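Local coordinates for response regulator receiver (Brucella melitensis biovar Abortus, PDB 4G97), which is a PhyR-type response regulator that probably links phosphorylation of its receiver domain to stress-responsive transcription through a sigma-factor-like domain, at residues A[11-16]-A[220-225]; A[18-23]-A[247-252]; A[100-103]-A[108-111]; A[188-193]-A[202-207]. All coordinates share one frame; numbering follows the deposited sequence.

In the fold
Contacts 1 and 2 share helix 11-22 of the sigma-like part and join its successive turns to two pieces of the receiver: the loop after strand 215-219 and helix 243-265. Their centres lie about 14 Å apart, and their segments alternate along the chain. Contacts 3 and 4 are short-range and nested inside both long loops, contact 3 first. They sit about 29 Å apart, centre to centre, on opposite sides of the chain's centre, contact 3 within the sigma-like helices and contact 4 within the receiver. Leu100 reaches contact 2, while Ile192 meets Leu225 of contact 1. Helix 11-22 and helix 243-265 therefore form a seam connecting the two halves of this response regulator.

Contact 1. Residues A[11-16]-A[220-225]; sequences LPYLRR and AFPERL
Tyr13 and Glu223 make the closest approach, with Tyr13 OH 2.6 Å from Glu223 OE2. The carboxylate comes obliquely at the phenol end of the ring, its plane turned 39° from that of the ring. In the glutamate chain, the bend at chi2 (86°) turns the carboxylate toward the Tyr13 hydroxyl. Beside it, Pro222 sets its CG at the ring edge, near the ring plane, 4.0 Å from Tyr13 CE1. A looser apolar touch, Pro12 CB to Glu223 CG at 4.3 Å, closes the other end, where the backbones come nearest.

Behind the ring stands Arg16, one turn further along the helix. Its NH2 lies 3.4 Å above the plane of the Tyr13 ring, so the guanidinium lies over the rim of one face, while Pro222 meets the edge. Arg16 NH2 is in turn held by a salt bridge to Glu105, which probably steadies the cation beside that face. Tyr13 also rests on Tyr57 of helix 52-64. On the receiver side, Pro222 packs against Leu236 and Thr238 of the edge strand 236-238. Arg15 NH1, from the helix, donates to Leu226 O just past the short 3-10 turn.

The 220-225 segment follows the fourth strand of the receiver sheet, where CheY-like domains usually pass into their fourth helix. The contact thus docks the sigma-like domain on the side of the receiver formed by the loop after strand 215-219, strand 236-238 and helix 243-265, consistent with the closed arrangement known for PhyR proteins.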
loop_
_atom_site.group_PDB
_atom_site.type_symbol
_atom_site.label_atom_id
_atom_site.label_comp_id
_atom_site.label_asym_id
_atom_site.label_seq_id
_atom_site.Cartn_x
_atom_site.Cartn_y
_atom_site.Cartn_z
ATOM N N LEU A 11 14.138 5.587 1.935
ATOM C CA LEU A 11 13.796 4.336 2.644
ATOM C C LEU A 11 12.310 4.248 3.087
ATOM O O LEU A 11 11.701 3.201 2.858
ATOM C CB LEU A 11 14.749 4.076 3.826
ATOM C CG LEU A 11 16.206 3.754 3.484
ATOM C CD1 LEU A 11 17.059 3.735 4.774
ATOM C CD2 LEU A 11 16.321 2.380 2.783
ATOM N N PRO A 12 11.685 5.294 3.687
ATOM C CA PRO A 12 10.264 5.168 4.060
ATOM C C PRO A 12 9.376 4.715 2.899
ATOM O O PRO A 12 8.666 3.726 3.041
ATOM C CB PRO A 12 9.902 6.587 4.520
ATOM C CG PRO A 12 11.192 7.099 5.097
ATOM C CD PRO A 12 12.212 6.614 4.104
ATOM N N TYR A 13 9.458 5.401 1.730
ATOM C CA TYR A 13 8.634 5.057 0.573
ATOM C C TYR A 13 8.968 3.704 -0.027
ATOM O O TYR A 13 8.105 3.087 -0.661
ATOM C CB TYR A 13 8.637 6.177 -0.492
ATOM C CG TYR A 13 7.901 7.423 -0.048
ATOM C CD1 TYR A 13 6.891 7.357 0.912
ATOM C CD2 TYR A 13 8.179 8.662 -0.615
ATOM C CE1 TYR A 13 6.220 8.495 1.336
ATOM C CE2 TYR A 13 7.503 9.811 -0.205
ATOM C CZ TYR A 13 6.531 9.721 0.779
ATOM O OH TYR A 13 5.831 10.828 1.186
ATOM N N LEU A 14 10.218 3.254 0.127
ATOM C CA LEU A 14 10.599 1.937 -0.382
ATOM C C LEU A 14 9.924 0.857 0.477
ATOM O O LEU A 14 9.485 -0.152 -0.069
ATOM C CB LEU A 14 12.122 1.771 -0.446
ATOM C CG LEU A 14 12.643 0.401 -0.933
ATOM C CD1 LEU A 14 12.406 0.204 -2.415
ATOM C CD2 LEU A 14 14.126 0.218 -0.582
ATOM N N ARG A 15 9.794 1.093 1.811
ATOM C CA ARG A 15 9.056 0.193 2.718
ATOM C C ARG A 15 7.574 0.190 2.308
ATOM O O ARG A 15 6.977 -0.869 2.284
ATOM C CB ARG A 15 9.193 0.632 4.196
ATOM C CG ARG A 15 10.584 0.362 4.754
ATOM C CD ARG A 15 10.727 0.616 6.240
ATOM N NE ARG A 15 12.149 0.674 6.585
ATOM C CZ ARG A 15 12.864 1.795 6.665
ATOM N NH1 ARG A 15 12.278 2.977 6.528
ATOM N NH2 ARG A 15 14.155 1.744 6.930
ATOM N N ARG A 16 6.984 1.365 1.958
ATOM C CA ARG A 16 5.588 1.421 1.516
ATOM C C ARG A 16 5.400 0.483 0.308
ATOM O O ARG A 16 4.508 -0.388 0.313
ATOM C CB ARG A 16 5.172 2.855 1.148
ATOM C CG ARG A 16 3.718 2.920 0.624
ATOM C CD ARG A 16 3.314 4.302 0.142
ATOM N NE ARG A 16 4.241 4.785 -0.885
ATOM C CZ ARG A 16 4.413 6.057 -1.218
ATOM N NH1 ARG A 16 3.687 7.003 -0.642
ATOM N NH2 ARG A 16 5.311 6.392 -2.130
ATOM N N ALA A 220 -1.930 12.060 6.137
ATOM C CA ALA A 220 -1.288 13.228 5.521
ATOM C C ALA A 220 0.220 13.152 5.779
ATOM O O ALA A 220 0.980 13.861 5.123
ATOM C CB ALA A 220 -1.847 14.513 6.132
ATOM N N PHE A 221 0.664 12.302 6.731
ATOM C CA PHE A 221 2.094 12.197 7.079
ATOM C C PHE A 221 2.560 10.737 6.964
ATOM O O PHE A 221 2.826 10.133 7.994
ATOM C CB PHE A 221 2.349 12.775 8.501
ATOM C CG PHE A 221 1.462 13.936 8.921
ATOM C CD1 PHE A 221 1.689 15.221 8.435
ATOM C CD2 PHE A 221 0.412 13.746 9.819
ATOM C CE1 PHE A 221 0.847 16.281 8.794
ATOM C CE2 PHE A 221 -0.412 14.814 10.196
ATOM C CZ PHE A 221 -0.190 16.070 9.679
ATOM N N PRO A 222 2.679 10.150 5.739
ATOM C CA PRO A 222 3.030 8.721 5.638
ATOM C C PRO A 222 4.358 8.245 6.214
ATOM O O PRO A 222 4.415 7.114 6.680
ATOM C CB PRO A 222 2.925 8.420 4.140
ATOM C CG PRO A 222 3.031 9.719 3.478
ATOM C CD PRO A 222 2.386 10.705 4.403
ATOM N N GLU A 223 5.403 9.086 6.176
ATOM C CA GLU A 223 6.760 8.755 6.621
ATOM C C GLU A 223 6.812 8.355 8.087
ATOM O O GLU A 223 7.548 7.443 8.412
ATOM C CB GLU A 223 7.730 9.925 6.348
ATOM C CG GLU A 223 7.810 10.329 4.880
ATOM C CD GLU A 223 6.771 11.336 4.404
ATOM O OE1 GLU A 223 5.805 11.627 5.152
ATOM O OE2 GLU A 223 6.946 11.855 3.279
ATOM N N ARG A 224 5.979 8.979 8.949
ATOM C CA ARG A 224 5.848 8.667 10.384
ATOM C C ARG A 224 5.469 7.187 10.629
ATOM O O ARG A 224 5.730 6.645 11.712
ATOM C CB ARG A 224 4.742 9.535 11.014
ATOM C CG ARG A 224 5.134 10.965 11.275
ATOM C CD ARG A 224 3.978 11.670 11.955
ATOM N NE ARG A 224 4.371 12.983 12.465
ATOM C CZ ARG A 224 3.521 13.908 12.902
ATOM N NH1 ARG A 224 2.211 13.691 12.863
ATOM N NH2 ARG A 224 3.973 15.065 13.364
ATOM N N LEU A 225 4.878 6.547 9.619
ATOM C CA LEU A 225 4.407 5.165 9.706
ATOM C C LEU A 225 5.173 4.245 8.791
ATOM O O LEU A 225 4.754 3.115 8.548
ATOM C CB LEU A 225 2.902 5.117 9.415
ATOM C CG LEU A 225 2.010 5.861 10.409
ATOM C CD1 LEU A 225 0.601 5.884 9.909
ATOM C CD2 LEU A 225 2.006 5.174 11.786
#

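Contact 2. Residues A[18-23]-A[247-252]; sequences SRALTG and KALISQ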
loop_
_atom_site.group_PDB
_atom_site.type_symbol
_atom_site.label_atom_id
_atom_site.label_comp_id
_atom_site.label_asym_id
_atom_site.label_seq_id
_atom_site.Cartn_x
_atom_site.Cartn_y
_atom_site.Cartn_z
ATOM N N SER A 18 7.485 -2.006 -0.667
ATOM C CA SER A 18 7.793 -3.375 -0.253
ATOM C C SER A 18 6.611 -4.050 0.463
ATOM O O SER A 18 6.310 -5.193 0.156
ATOM C CB SER A 18 9.029 -3.396 0.626
ATOM O OG SER A 18 9.523 -4.720 0.744
ATOM N N ARG A 19 5.937 -3.330 1.394
ATOM C CA ARG A 19 4.757 -3.821 2.104
ATOM C C ARG A 19 3.600 -4.067 1.134
ATOM O O ARG A 19 2.959 -5.110 1.232
ATOM C CB ARG A 19 4.337 -2.838 3.198
ATOM C CG ARG A 19 5.375 -2.683 4.318
ATOM C CD ARG A 19 4.935 -1.614 5.277
ATOM N NE ARG A 19 6.025 -1.198 6.157
ATOM C CZ ARG A 19 5.916 -0.279 7.108
ATOM N NH1 ARG A 19 4.752 0.318 7.338
ATOM N NH2 ARG A 19 6.969 0.053 7.838
ATOM N N ALA A 20 3.333 -3.130 0.187
ATOM C CA ALA A 20 2.251 -3.284 -0.819
ATOM C C ALA A 20 2.507 -4.495 -1.709
ATOM O O ALA A 20 1.579 -5.197 -2.102
ATOM C CB ALA A 20 2.162 -2.045 -1.686
ATOM N N LEU A 21 3.789 -4.754 -1.983
ATOM C CA LEU A 21 4.274 -5.833 -2.818
ATOM C C LEU A 21 4.201 -7.203 -2.160
ATOM O O LEU A 21 3.927 -8.164 -2.849
ATOM C CB LEU A 21 5.720 -5.511 -3.199
ATOM C CG LEU A 21 6.165 -5.926 -4.578
ATOM C CD1 LEU A 21 5.469 -5.081 -5.657
ATOM C CD2 LEU A 21 7.685 -5.787 -4.694
ATOM N N THR A 22 4.450 -7.303 -0.850
ATOM C CA THR A 22 4.470 -8.581 -0.127
ATOM C C THR A 22 3.194 -8.861 0.692
ATOM O O THR A 22 2.935 -10.011 1.043
ATOM C CB THR A 22 5.719 -8.678 0.757
ATOM O OG1 THR A 22 5.604 -7.752 1.840
ATOM C CG2 THR A 22 6.997 -8.469 -0.014
ATOM N N GLY A 23 2.443 -7.814 1.025
ATOM C CA GLY A 23 1.221 -7.966 1.797
ATOM C C GLY A 23 1.353 -7.993 3.307
ATOM O O GLY A 23 0.351 -8.214 3.991
ATOM N N LYS A 247 -7.187 2.917 -5.625
ATOM C CA LYS A 247 -7.545 1.801 -6.496
ATOM C C LYS A 247 -6.496 0.666 -6.398
ATOM O O LYS A 247 -6.859 -0.504 -6.204
ATOM C CB LYS A 247 -7.653 2.334 -7.931
ATOM C CG LYS A 247 -7.908 1.280 -8.996
ATOM C CD LYS A 247 -8.321 1.916 -10.318
ATOM C CE LYS A 247 -7.179 2.138 -11.277
ATOM N NZ LYS A 247 -7.625 2.857 -12.502
ATOM N N ALA A 248 -5.201 1.033 -6.514
ATOM C CA ALA A 248 -4.075 0.108 -6.462
ATOM C C ALA A 248 -3.968 -0.587 -5.136
ATOM O O ALA A 248 -3.736 -1.790 -5.112
ATOM C CB ALA A 248 -2.775 0.842 -6.758
ATOM N N LEU A 249 -4.095 0.161 -4.032
ATOM C CA LEU A 249 -3.961 -0.424 -2.710
ATOM C C LEU A 249 -5.143 -1.305 -2.318
ATOM O O LEU A 249 -4.926 -2.328 -1.687
ATOM C CB LEU A 249 -3.597 0.599 -1.654
ATOM C CG LEU A 249 -2.207 1.232 -1.856
ATOM C CD1 LEU A 249 -2.046 2.441 -0.971
ATOM C CD2 LEU A 249 -1.083 0.214 -1.628
ATOM N N ILE A 250 -6.370 -0.959 -2.766
ATOM C CA ILE A 250 -7.531 -1.828 -2.543
ATOM C C ILE A 250 -7.316 -3.137 -3.298
ATOM O O ILE A 250 -7.524 -4.210 -2.728
ATOM C CB ILE A 250 -8.899 -1.173 -2.895
ATOM C CG1 ILE A 250 -9.189 -0.022 -1.932
ATOM C CG2 ILE A 250 -10.036 -2.231 -2.816
ATOM C CD1 ILE A 250 -10.323 0.880 -2.392
ATOM N N SER A 251 -6.867 -3.044 -4.562
ATOM C CA SER A 251 -6.578 -4.199 -5.400
ATOM C C SER A 251 -5.562 -5.137 -4.718
ATOM O O SER A 251 -5.802 -6.345 -4.652
ATOM C CB SER A 251 -6.056 -3.757 -6.762
ATOM O OG SER A 251 -5.731 -4.897 -7.541
ATOM N N GLN A 252 -4.430 -4.592 -4.226
ATOM C CA GLN A 252 -3.433 -5.405 -3.519
ATOM C C GLN A 252 -4.025 -6.058 -2.281
ATOM O O GLN A 252 -3.801 -7.244 -2.054
ATOM C CB GLN A 252 -2.212 -4.571 -3.109
ATOM C CG GLN A 252 -1.335 -4.138 -4.262
ATOM C CD GLN A 252 -0.761 -5.285 -5.037
ATOM O OE1 GLN A 252 -1.185 -5.546 -6.141
ATOM N NE2 GLN A 252 0.242 -5.964 -4.504
#
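A helix-helix interface between the sigma-like domain and the receiver is made here by the last turns of helix 11-22 and by helix 243-265, the final receiver helix. The short segments approach to 10.2 Å between axes, their directions 42° apart, and all four touching residues are buried. Gln252 NE2 donates to Ala20 O at 2.9 Å. The bond is nearly straight at the hydrogen (166°), and the acceptor lies in the plane of the glutamine amide, although the nitrogen is tilted out of the carbonyl plane of Ala20. The side chain bends at chi2 (-60°), bringing its amide across to the end of the other helix. Its second polar atom is also engaged: Gln252 OE1 accepts from Arg96, as does Ser251 OG, so the amide is gripped at both ends and its flip is fixed.

One turn earlier on the receiver helix, Leu249 CD2 meets Ala20 CB at 4.0 Å, adding a small apolar touch to the polar one.

Just past helix 11-22, Gly23 leaves helical angles with positive phi. In the final turn Thr22 N and Thr22 OG1 reach Ser18 O from opposite faces of its plane, the hydroxyl at 3.1 Å. Arg19 ties the same turn to Asp29 and Glu232 by salt bridges. Helix 11-22 of the sigma-like domain thus packs on the C-terminal receiver helix, consistent with the closed arrangement of PhyR proteins.

Contact 3. Residues A[100-103]-A[108-111]; sequences LLVA and NDHE
The turn between helix 94-104 and helix 109-116 belongs to the sigma-like domain, whose family is of the helix-turn-helix clan, and it carries a capping box at the start of the second helix. Across the turn, Val102 does the touching with one branch. Its CG1 lies beside the backbone N (chi1 -65°) and reaches 4.1 Å from Asn108 C and 3.9 Å from Asp109 OD1. The valine and aspartate side chains cross at a slant, the carboxylate swinging back toward the valine although its CB points away from the first helix. These are packing distances, and the join is a light one at the surface.

Asn108 is the N-cap of helix 109-116, and the capping box holds it there. Glu111 N donates to Asn108 OD1 at 3.1 Å with an angle of 159° at the hydrogen, while Asn108 N donates to Glu111 OE1 at 3.0 Å, reaching it on the anti side and out of the carboxylate plane. Two reciprocal bonds thus occupy amides at the helix start, and the acidic groups of Asp109 and Glu111 probably interact favourably with the dipole there.

Around the turn, Leu101 pairs with Phe107 by backbone hydrogen bonds and packs on Ala112, Ile115 and Leu116 of helix 109-116. Val102 and Asp109 both rest on Leu127 of helix 120-135, whereas Leu100 faces helix 11-22 and Ala103 lies against Ala248 of helix 243-265.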
loop_
_atom_site.group_PDB
_atom_site.type_symbol
_atom_site.label_atom_id
_atom_site.label_comp_id
_atom_site.label_asym_id
_atom_site.label_seq_id
_atom_site.Cartn_x
_atom_site.Cartn_y
_atom_site.Cartn_z
ATOM N N LEU A 100 2.054 -0.464 -9.214
ATOM C CA LEU A 100 2.391 0.090 -7.901
ATOM C C LEU A 100 3.402 1.233 -8.040
ATOM O O LEU A 100 3.185 2.291 -7.468
ATOM C CB LEU A 100 2.884 -0.983 -6.910
ATOM C CG LEU A 100 1.820 -1.969 -6.346
ATOM C CD1 LEU A 100 2.459 -2.935 -5.393
ATOM C CD2 LEU A 100 0.697 -1.243 -5.594
ATOM N N LEU A 101 4.446 1.048 -8.858
ATOM C CA LEU A 101 5.488 2.068 -9.095
ATOM C C LEU A 101 4.943 3.373 -9.627
ATOM O O LEU A 101 5.438 4.434 -9.251
ATOM C CB LEU A 101 6.600 1.539 -10.033
ATOM C CG LEU A 101 7.522 0.460 -9.451
ATOM C CD1 LEU A 101 8.300 -0.227 -10.548
ATOM C CD2 LEU A 101 8.428 1.017 -8.355
ATOM N N VAL A 102 3.934 3.300 -10.506
ATOM C CA VAL A 102 3.314 4.486 -11.077
ATOM C C VAL A 102 2.175 5.019 -10.204
ATOM O O VAL A 102 2.238 6.173 -9.789
ATOM C CB VAL A 102 2.933 4.350 -12.590
ATOM C CG1 VAL A 102 4.175 4.191 -13.460
ATOM C CG2 VAL A 102 1.979 3.192 -12.832
ATOM N N ALA A 103 1.150 4.182 -9.903
ATOM C CA ALA A 103 -0.034 4.600 -9.126
ATOM C C ALA A 103 0.248 4.881 -7.678
ATOM O O ALA A 103 -0.320 5.829 -7.135
ATOM C CB ALA A 103 -1.139 3.570 -9.237
ATOM N N ASN A 108 7.033 8.240 -13.079
ATOM C CA ASN A 108 6.417 8.252 -14.408
ATOM C C ASN A 108 6.805 6.909 -15.031
ATOM O O ASN A 108 7.651 6.198 -14.464
ATOM C CB ASN A 108 6.861 9.457 -15.266
ATOM C CG ASN A 108 8.345 9.604 -15.532
ATOM O OD1 ASN A 108 9.029 8.691 -16.024
ATOM N ND2 ASN A 108 8.847 10.808 -15.314
ATOM N N ASP A 109 6.187 6.551 -16.171
ATOM C CA ASP A 109 6.415 5.286 -16.859
ATOM C C ASP A 109 7.884 4.996 -17.190
ATOM O O ASP A 109 8.317 3.850 -17.079
ATOM C CB ASP A 109 5.532 5.210 -18.113
ATOM C CG ASP A 109 4.039 5.235 -17.831
ATOM O OD1 ASP A 109 3.614 5.988 -16.919
ATOM O OD2 ASP A 109 3.290 4.542 -18.552
ATOM N N HIS A 110 8.654 6.022 -17.588
ATOM C CA HIS A 110 10.064 5.824 -17.949
ATOM C C HIS A 110 10.941 5.491 -16.758
ATOM O O HIS A 110 11.777 4.591 -16.859
ATOM C CB HIS A 110 10.611 6.991 -18.786
ATOM C CG HIS A 110 9.934 7.110 -20.121
ATOM N ND1 HIS A 110 10.111 6.149 -21.115
ATOM C CD2 HIS A 110 9.077 8.054 -20.574
ATOM C CE1 HIS A 110 9.366 6.547 -22.135
ATOM N NE2 HIS A 110 8.724 7.688 -21.858
ATOM N N GLU A 111 10.701 6.157 -15.614
ATOM C CA GLU A 111 11.429 5.900 -14.357
ATOM C C GLU A 111 11.119 4.476 -13.870
ATOM O O GLU A 111 12.033 3.722 -13.551
ATOM C CB GLU A 111 11.053 6.936 -13.293
ATOM C CG GLU A 111 11.313 8.377 -13.713
ATOM C CD GLU A 111 10.828 9.454 -12.758
ATOM O OE1 GLU A 111 9.723 9.308 -12.184
ATOM O OE2 GLU A 111 11.535 10.479 -12.629
#

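Contact 4. Residues A[188-193]-A[202-207]; sequences VLADIQ and DAVNEI
Gln193 N donates to Asp191 OD1 at 3.2 Å, on the anti side of the carboxylate, closing an Asx turn just where strand 187-191 ends. Asp191 is the predicted phosphorylation site, unmodified in this structure, and its other oxygen, OD2, forms a salt bridge with Lys239. The strand is the central one of the parallel receiver sheet, and with helix 200-210 and strand 215-219 it makes a beta-alpha-beta unit of the CheY-like fold.

Earlier in the strand, Val188 and Ala190, two residues apart and so on the same sheet face, are offered to the helix. Val204 answers both with a single methyl: its CG2 lies 3.6 Å from Ala190 CB and 4.1 Å from Val188 CG1. The valine of the helix carries this branch beside its backbone N, with CG1 anti to that nitrogen (chi1 164°), which aims CG2 into the groove between the two strand residues. The side chains of Val188 and Val204 run in opposite senses, side by side, touching through one methyl each. The short alanine lets the helix methyl come closest there.

More of the same core comes from neighbouring strands, as Val204 also touches Ile145 of strand 141-145 and Val215 and Phe217 of strand 215-219. Leu189 points the other way, to Ile155 and Val159 of helix 149-161, giving the sheet a helix on each face. Ile207, one turn on from Val204, also directs its CB toward the strand, but Ile207 CD1 stays 5.0 Å from Val188 CG2.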
loop_
_atom_site.group_PDB
_atom_site.type_symbol
_atom_site.label_atom_id
_atom_site.label_comp_id
_atom_site.label_asym_id
_atom_site.label_seq_id
_atom_site.Cartn_x
_atom_site.Cartn_y
_atom_site.Cartn_z
ATOM N N VAL A 188 -11.735 -2.237 5.760
ATOM C CA VAL A 188 -11.790 -0.918 6.386
ATOM C C VAL A 188 -10.766 0.013 5.707
ATOM O O VAL A 188 -9.632 -0.400 5.462
ATOM C CB VAL A 188 -11.575 -1.006 7.937
ATOM C CG1 VAL A 188 -11.557 0.371 8.587
ATOM C CG2 VAL A 188 -12.646 -1.875 8.598
ATOM N N LEU A 189 -11.177 1.272 5.425
ATOM C CA LEU A 189 -10.303 2.344 4.927
ATOM C C LEU A 189 -10.389 3.375 6.041
ATOM O O LEU A 189 -11.473 3.914 6.289
ATOM C CB LEU A 189 -10.769 2.914 3.575
ATOM C CG LEU A 189 -11.184 1.867 2.528
ATOM C CD1 LEU A 189 -11.823 2.501 1.365
ATOM C CD2 LEU A 189 -10.036 1.013 2.089
ATOM N N ALA A 190 -9.282 3.528 6.815
ATOM C CA ALA A 190 -9.262 4.377 8.004
ATOM C C ALA A 190 -8.275 5.523 7.988
ATOM O O ALA A 190 -7.084 5.326 7.712
ATOM C CB ALA A 190 -9.015 3.528 9.247
ATOM N N ASP A 191 -8.766 6.718 8.343
ATOM C CA ASP A 191 -7.887 7.873 8.534
ATOM C C ASP A 191 -7.152 7.673 9.869
ATOM O O ASP A 191 -7.706 7.079 10.797
ATOM C CB ASP A 191 -8.658 9.193 8.583
ATOM C CG ASP A 191 -7.752 10.390 8.307
ATOM O OD1 ASP A 191 -6.796 10.610 9.088
ATOM O OD2 ASP A 191 -7.965 11.066 7.292
ATOM N N ILE A 192 -5.913 8.150 9.951
ATOM C CA ILE A 192 -5.062 8.045 11.140
ATOM C C ILE A 192 -5.551 8.877 12.346
ATOM O O ILE A 192 -5.500 8.401 13.479
ATOM C CB ILE A 192 -3.570 8.271 10.723
ATOM C CG1 ILE A 192 -2.784 6.986 10.825
ATOM C CG2 ILE A 192 -2.853 9.434 11.422
ATOM C CD1 ILE A 192 -2.991 6.120 9.724
ATOM N N GLN A 193 -6.014 10.097 12.098
ATOM C CA GLN A 193 -6.503 10.989 13.145
ATOM C C GLN A 193 -7.980 11.279 12.916
ATOM O O GLN A 193 -8.406 11.453 11.769
ATOM C CB GLN A 193 -5.699 12.284 13.160
ATOM N N ASP A 202 -5.749 2.910 16.702
ATOM C CA ASP A 202 -6.254 2.345 17.963
ATOM C C ASP A 202 -7.690 1.894 17.802
ATOM O O ASP A 202 -8.037 0.808 18.263
ATOM C CB ASP A 202 -6.108 3.347 19.129
ATOM C CG ASP A 202 -4.679 3.562 19.600
ATOM O OD1 ASP A 202 -3.747 3.399 18.780
ATOM O OD2 ASP A 202 -4.494 3.940 20.770
ATOM N N ALA A 203 -8.499 2.700 17.086
ATOM C CA ALA A 203 -9.891 2.411 16.735
ATOM C C ALA A 203 -9.954 1.132 15.898
ATOM O O ALA A 203 -10.773 0.259 16.183
ATOM C CB ALA A 203 -10.487 3.581 15.951
ATOM N N VAL A 204 -9.062 1.002 14.891
ATOM C CA VAL A 204 -9.000 -0.186 14.038
ATOM C C VAL A 204 -8.525 -1.427 14.828
ATOM O O VAL A 204 -9.125 -2.493 14.681
ATOM C CB VAL A 204 -8.211 0.053 12.724
ATOM C CG1 VAL A 204 -7.823 -1.258 12.045
ATOM C CG2 VAL A 204 -9.008 0.931 11.768
ATOM N N ASN A 205 -7.476 -1.281 15.668
ATOM C CA ASN A 205 -6.918 -2.375 16.484
ATOM C C ASN A 205 -7.933 -3.146 17.349
ATOM O O ASN A 205 -7.770 -4.353 17.542
ATOM C CB ASN A 205 -5.691 -1.920 17.276
ATOM C CG ASN A 205 -4.437 -1.847 16.432
ATOM O OD1 ASN A 205 -4.242 -2.616 15.477
ATOM N ND2 ASN A 205 -3.548 -0.925 16.775
ATOM N N GLU A 206 -9.008 -2.469 17.790
ATOM C CA GLU A 206 -10.110 -3.059 18.562
ATOM C C GLU A 206 -10.946 -4.029 17.715
ATOM O O GLU A 206 -11.363 -5.068 18.225
ATOM C CB GLU A 206 -10.986 -1.969 19.186
ATOM C CG GLU A 206 -10.224 -1.132 20.202
ATOM C CD GLU A 206 -10.983 -0.601 21.404
ATOM O OE1 GLU A 206 -12.203 -0.862 21.519
ATOM O OE2 GLU A 206 -10.351 0.098 22.230
ATOM N N ILE A 207 -11.148 -3.706 16.415
ATOM C CA ILE A 207 -11.863 -4.517 15.427
ATOM C C ILE A 207 -11.025 -5.759 15.111
ATOM O O ILE A 207 -11.525 -6.874 15.243
ATOM C CB ILE A 207 -12.182 -3.664 14.149
ATOM C CG1 ILE A 207 -13.333 -2.656 14.413
ATOM C CG2 ILE A 207 -12.446 -4.540 12.891
ATOM C CD1 ILE A 207 -13.309 -1.394 13.550
#